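PDB 5UIF: Ps01740 from Pseudomonas sp. UW4, which is a tautomerase-superfamily homologue of cis-3-chloroacrylic acid dehalogenase and may have related hydrolytic dehalogenase activity. Local coordinates for residues 62-76 / 97-109. Residues are numbered along the deposited sequence; the frame is centred on the assembly and turned at random.
Sequences IIRGQIRAGRPQATR and AVVVAVVDIPASW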
loop_
_atom_site.group_PDB
_atom_site.type_symbol
_atom_site.label_atom_id
_atom_site.label_comp_id
_atom_site.label_asym_id
_atom_site.label_seq_id
_atom_site.Cartn_x
_atom_site.Cartn_y
_atom_site.Cartn_z
ATOM N N ILE A 62 -2.711 10.000 5.466
ATOM C CA ILE A 62 -1.511 9.184 5.331
ATOM C C ILE A 62 -0.853 9.375 3.970
ATOM O O ILE A 62 -1.440 9.066 2.932
ATOM C CB ILE A 62 -1.817 7.685 5.537
ATOM C CG1 ILE A 62 -2.234 7.411 6.985
ATOM C CG2 ILE A 62 -0.603 6.842 5.182
ATOM C CD1 ILE A 62 -3.718 7.575 7.254
ATOM N N ILE A 63 0.371 9.892 3.986
ATOM C CA ILE A 63 1.151 10.053 2.766
ATOM C C ILE A 63 2.397 9.180 2.824
ATOM O O ILE A 63 3.297 9.422 3.625
ATOM C CB ILE A 63 1.564 11.518 2.540
ATOM C CG1 ILE A 63 0.328 12.417 2.455
ATOM C CG2 ILE A 63 2.408 11.643 1.280
ATOM C CD1 ILE A 63 0.651 13.886 2.297
ATOM N N ARG A 64 2.441 8.159 1.975
ATOM C CA ARG A 64 3.573 7.241 1.951
ATOM C C ARG A 64 4.357 7.363 0.649
ATOM O O ARG A 64 3.775 7.446 -0.433
ATOM C CB ARG A 64 3.099 5.802 2.151
ATOM C CG ARG A 64 2.527 5.533 3.533
ATOM C CD ARG A 64 2.099 4.085 3.685
ATOM N NE ARG A 64 0.977 3.751 2.813
ATOM C CZ ARG A 64 0.434 2.542 2.727
ATOM N NH1 ARG A 64 0.910 1.547 3.462
ATOM N NH2 ARG A 64 -0.585 2.327 1.908
ATOM N N GLY A 65 5.681 7.372 0.763
ATOM C CA GLY A 65 6.543 7.511 -0.394
ATOM C C GLY A 65 7.618 6.445 -0.463
ATOM O O GLY A 65 8.343 6.216 0.504
ATOM N N GLN A 66 7.716 5.786 -1.612
ATOM C CA GLN A 66 8.745 4.777 -1.833
ATOM C C GLN A 66 9.826 5.319 -2.762
ATOM O O GLN A 66 9.600 5.482 -3.960
ATOM C CB GLN A 66 8.132 3.500 -2.411
ATOM C CG GLN A 66 7.239 2.745 -1.439
ATOM C CD GLN A 66 6.671 1.471 -2.033
ATOM O OE1 GLN A 66 6.045 1.491 -3.093
ATOM N NE2 GLN A 66 6.889 0.352 -1.351
ATOM N N ILE A 67 10.999 5.599 -2.202
ATOM C CA ILE A 67 12.086 6.198 -2.969
ATOM C C ILE A 67 13.270 5.256 -3.129
ATOM O O ILE A 67 13.323 4.185 -2.521
ATOM C CB ILE A 67 12.588 7.499 -2.313
ATOM C CG1 ILE A 67 13.373 7.184 -1.037
ATOM C CG2 ILE A 67 11.425 8.437 -2.028
ATOM C CD1 ILE A 67 14.070 8.384 -0.437
ATOM N N ARG A 68 14.223 5.673 -3.955
ATOM C CA ARG A 68 15.438 4.905 -4.184
ATOM C C ARG A 68 16.324 4.912 -2.944
ATOM O O ARG A 68 16.529 5.955 -2.323
ATOM C CB ARG A 68 16.210 5.468 -5.379
ATOM C CG ARG A 68 17.010 4.432 -6.161
ATOM C CD ARG A 68 18.113 5.080 -6.984
ATOM N NE ARG A 68 19.407 4.989 -6.317
ATOM C CZ ARG A 68 20.539 5.469 -6.819
ATOM N NH1 ARG A 68 20.532 6.082 -7.994
ATOM N NH2 ARG A 68 21.675 5.342 -6.145
ATOM N N ALA A 69 16.851 3.745 -2.589
ATOM C CA ALA A 69 17.758 3.634 -1.455
ATOM C C ALA A 69 19.142 4.144 -1.834
ATOM O O ALA A 69 19.500 4.169 -3.010
ATOM C CB ALA A 69 17.834 2.195 -0.968
ATOM N N GLY A 70 19.916 4.554 -0.835
ATOM C CA GLY A 70 21.268 5.028 -1.070
ATOM C C GLY A 70 21.466 6.497 -0.745
ATOM O O GLY A 70 22.565 7.032 -0.899
ATOM N N ARG A 71 20.401 7.151 -0.296
ATOM C CA ARG A 71 20.471 8.562 0.070
ATOM C C ARG A 71 20.490 8.729 1.588
ATOM O O ARG A 71 19.777 8.020 2.301
ATOM C CB ARG A 71 19.297 9.332 -0.540
ATOM C CG ARG A 71 19.308 9.365 -2.062
ATOM C CD ARG A 71 20.506 10.138 -2.594
ATOM N NE ARG A 71 20.410 11.565 -2.300
ATOM C CZ ARG A 71 21.363 12.452 -2.574
ATOM N NH1 ARG A 71 22.492 12.059 -3.148
ATOM N NH2 ARG A 71 21.186 13.731 -2.273
ATOM N N PRO A 72 21.313 9.667 2.086
ATOM C CA PRO A 72 21.509 9.914 3.521
ATOM C C PRO A 72 20.214 10.215 4.274
ATOM O O PRO A 72 19.207 10.569 3.661
ATOM C CB PRO A 72 22.437 11.133 3.541
ATOM C CG PRO A 72 23.159 11.075 2.243
ATOM C CD PRO A 72 22.159 10.545 1.260
ATOM N N GLN A 73 20.254 10.076 5.596
ATOM C CA GLN A 73 19.080 10.291 6.435
ATOM C C GLN A 73 18.613 11.742 6.402
ATOM O O GLN A 73 17.412 12.017 6.445
ATOM C CB GLN A 73 19.373 9.866 7.876
ATOM C CG GLN A 73 18.253 10.168 8.859
ATOM C CD GLN A 73 16.913 9.615 8.409
ATOM O OE1 GLN A 73 16.830 8.505 7.880
ATOM N NE2 GLN A 73 15.855 10.391 8.614
ATOM N N ALA A 74 19.565 12.668 6.324
ATOM C CA ALA A 74 19.252 14.091 6.263
ATOM C C ALA A 74 18.381 14.411 5.053
ATOM O O ALA A 74 17.513 15.281 5.111
ATOM C CB ALA A 74 20.530 14.914 6.230
ATOM N N THR A 75 18.619 13.694 3.959
ATOM C CA THR A 75 17.831 13.856 2.743
ATOM C C THR A 75 16.389 13.406 2.964
ATOM O O THR A 75 15.447 14.097 2.576
ATOM C CB THR A 75 18.440 13.064 1.571
ATOM O OG1 THR A 75 19.735 13.591 1.259
ATOM C CG2 THR A 75 17.553 13.156 0.340
ATOM N N ARG A 76 16.227 12.248 3.598
ATOM C CA ARG A 76 14.905 11.697 3.875
ATOM C C ARG A 76 14.100 12.607 4.795
ATOM O O ARG A 76 12.940 12.913 4.520
ATOM C CB ARG A 76 15.026 10.309 4.503
ATOM C CG ARG A 76 13.695 9.615 4.732
ATOM C CD ARG A 76 13.851 8.443 5.682
ATOM N NE ARG A 76 15.106 7.731 5.463
ATOM C CZ ARG A 76 15.272 6.759 4.572
ATOM N NH1 ARG A 76 16.453 6.170 4.446
ATOM N NH2 ARG A 76 14.258 6.379 3.807
ATOM N N ALA A 97 -2.945 14.482 13.126
ATOM C CA ALA A 97 -3.811 13.716 12.237
ATOM C C ALA A 97 -3.196 13.602 10.845
ATOM O O ALA A 97 -3.893 13.340 9.865
ATOM C CB ALA A 97 -5.191 14.352 12.161
ATOM N N VAL A 98 -1.885 13.806 10.768
ATOM C CA VAL A 98 -1.156 13.692 9.510
ATOM C C VAL A 98 0.080 12.813 9.684
ATOM O O VAL A 98 0.915 13.070 10.551
ATOM C CB VAL A 98 -0.726 15.072 8.974
ATOM C CG1 VAL A 98 0.212 14.912 7.789
ATOM C CG2 VAL A 98 -1.942 15.899 8.590
ATOM N N VAL A 99 0.190 11.775 8.861
ATOM C CA VAL A 99 1.321 10.857 8.937
ATOM C C VAL A 99 2.028 10.739 7.591
ATOM O O VAL A 99 1.402 10.437 6.575
ATOM C CB VAL A 99 0.879 9.453 9.398
ATOM C CG1 VAL A 99 2.051 8.485 9.359
ATOM C CG2 VAL A 99 0.279 9.515 10.796
ATOM N N VAL A 100 3.335 10.983 7.590
ATOM C CA VAL A 100 4.134 10.882 6.374
ATOM C C VAL A 100 5.266 9.875 6.558
ATOM O O VAL A 100 5.974 9.904 7.565
ATOM C CB VAL A 100 4.724 12.248 5.966
ATOM C CG1 VAL A 100 5.509 12.126 4.667
ATOM C CG2 VAL A 100 3.621 13.284 5.828
ATOM N N ALA A 101 5.430 8.986 5.583
ATOM C CA ALA A 101 6.477 7.971 5.640
ATOM C C ALA A 101 7.225 7.861 4.314
ATOM O O ALA A 101 6.615 7.735 3.252
ATOM C CB ALA A 101 5.886 6.624 6.026
ATOM N N VAL A 102 8.552 7.914 4.385
ATOM C CA VAL A 102 9.394 7.776 3.202
ATOM C C VAL A 102 10.346 6.594 3.368
ATOM O O VAL A 102 11.353 6.689 4.070
ATOM C CB VAL A 102 10.208 9.057 2.930
ATOM C CG1 VAL A 102 11.089 8.878 1.704
ATOM C CG2 VAL A 102 9.278 10.247 2.749
ATOM N N VAL A 103 10.022 5.480 2.720
ATOM C CA VAL A 103 10.806 4.259 2.869
ATOM C C VAL A 103 11.782 4.046 1.712
ATOM O O VAL A 103 11.541 4.488 0.587
ATOM C CB VAL A 103 9.897 3.020 2.989
ATOM C CG1 VAL A 103 9.061 3.099 4.258
ATOM C CG2 VAL A 103 9.005 2.894 1.765
ATOM N N ASP A 104 12.887 3.368 2.003
ATOM C CA ASP A 104 13.893 3.064 0.994
ATOM C C ASP A 104 13.544 1.805 0.215
ATOM O O ASP A 104 13.189 0.780 0.796
ATOM C CB ASP A 104 15.274 2.906 1.636
ATOM C CG ASP A 104 15.937 4.235 1.929
ATOM O OD1 ASP A 104 15.552 5.244 1.303
ATOM O OD2 ASP A 104 16.848 4.270 2.783
ATOM N N ILE A 105 13.643 1.894 -1.106
ATOM C CA ILE A 105 13.472 0.737 -1.971
ATOM C C ILE A 105 14.754 0.503 -2.758
ATOM O O ILE A 105 15.223 1.401 -3.458
ATOM C CB ILE A 105 12.297 0.916 -2.950
ATOM C CG1 ILE A 105 11.000 1.192 -2.187
ATOM C CG2 ILE A 105 12.149 -0.312 -3.836
ATOM C CD1 ILE A 105 10.576 0.062 -1.275
ATOM N N PRO A 106 15.337 -0.699 -2.628
ATOM C CA PRO A 106 16.534 -1.056 -3.397
ATOM C C PRO A 106 16.302 -0.887 -4.895
ATOM O O PRO A 106 15.230 -1.237 -5.393
ATOM C CB PRO A 106 16.761 -2.525 -3.029
ATOM C CG PRO A 106 16.156 -2.657 -1.672
ATOM C CD PRO A 106 14.947 -1.765 -1.689
ATOM N N ALA A 107 17.295 -0.345 -5.594
ATOM C CA ALA A 107 17.154 0.007 -7.004
ATOM C C ALA A 107 16.817 -1.194 -7.883
ATOM O O ALA A 107 16.200 -1.045 -8.938
ATOM C CB ALA A 107 18.426 0.680 -7.501
ATOM N N SER A 108 17.217 -2.382 -7.444
ATOM C CA SER A 108 17.005 -3.595 -8.227
ATOM C C SER A 108 15.691 -4.289 -7.876
ATOM O O SER A 108 15.454 -5.423 -8.289
ATOM C CB SER A 108 18.171 -4.564 -8.031
ATOM O OG SER A 108 18.245 -5.009 -6.688
ATOM N N TRP A 109 14.839 -3.607 -7.117
ATOM C CA TRP A 109 13.546 -4.170 -6.742
ATOM C C TRP A 109 12.427 -3.606 -7.611
ATOM O O TRP A 109 11.308 -4.119 -7.608
ATOM C CB TRP A 109 13.240 -3.905 -5.266
ATOM C CG TRP A 109 14.113 -4.665 -4.309
ATOM C CD1 TRP A 109 15.336 -5.215 -4.568
ATOM C CD2 TRP A 109 13.817 -4.973 -2.940
ATOM N NE1 TRP A 109 15.824 -5.834 -3.442
ATOM C CE2 TRP A 109 14.910 -5.704 -2.433
ATOM C CE3 TRP A 109 12.738 -4.697 -2.097
ATOM C CZ2 TRP A 109 14.953 -6.161 -1.115
ATOM C CZ3 TRP A 109 12.781 -5.154 -0.792
ATOM C CH2 TRP A 109 13.882 -5.878 -0.314
#
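Strands 62-68 and 98-105 run parallel, with Ile63 N bonded to Val99 O at 2.8 Å and backbone bonds continuing in alternation to Ala69 N on Ile105 O. Gly65 sits across from Val102 in this pairing. On the face of Ile63, CD1 of Ile67 meets CG1 of Val102 at 3.7 Å. On the other face Gln66 lies alongside Val103, its CG 3.7 Å from Val103 CG2. The strands are joined by helix 73-91 as a beta-alpha-beta unit, the repeated element of the tautomerase superfamily fold. Leu80 and Thr84 of that helix cover Val100. Arg76 lies in the first turn of helix 73-91; with CG anti to the backbone N (chi1 -176°), its side chain extends to strand 98-105. Arg76 NH1 gives Asp104 OD2 a nearly straight salt-bridge bond of 2.6 Å, arriving from above the carboxylate plane. Arg76 NH2 bonds Val102 O at 2.9 Å and, weakly, Asp104 OD1. Arg76 NE bonds Gln73 OE1 at 3.1 Å, so all three nitrogens hold the guanidinium in place. A leucine here would probably leave the Asp104 carboxylate without its countercharge and Val102 O without this donor. Trp109 of a neighbouring subunit makes a cation-pi contact with Arg76.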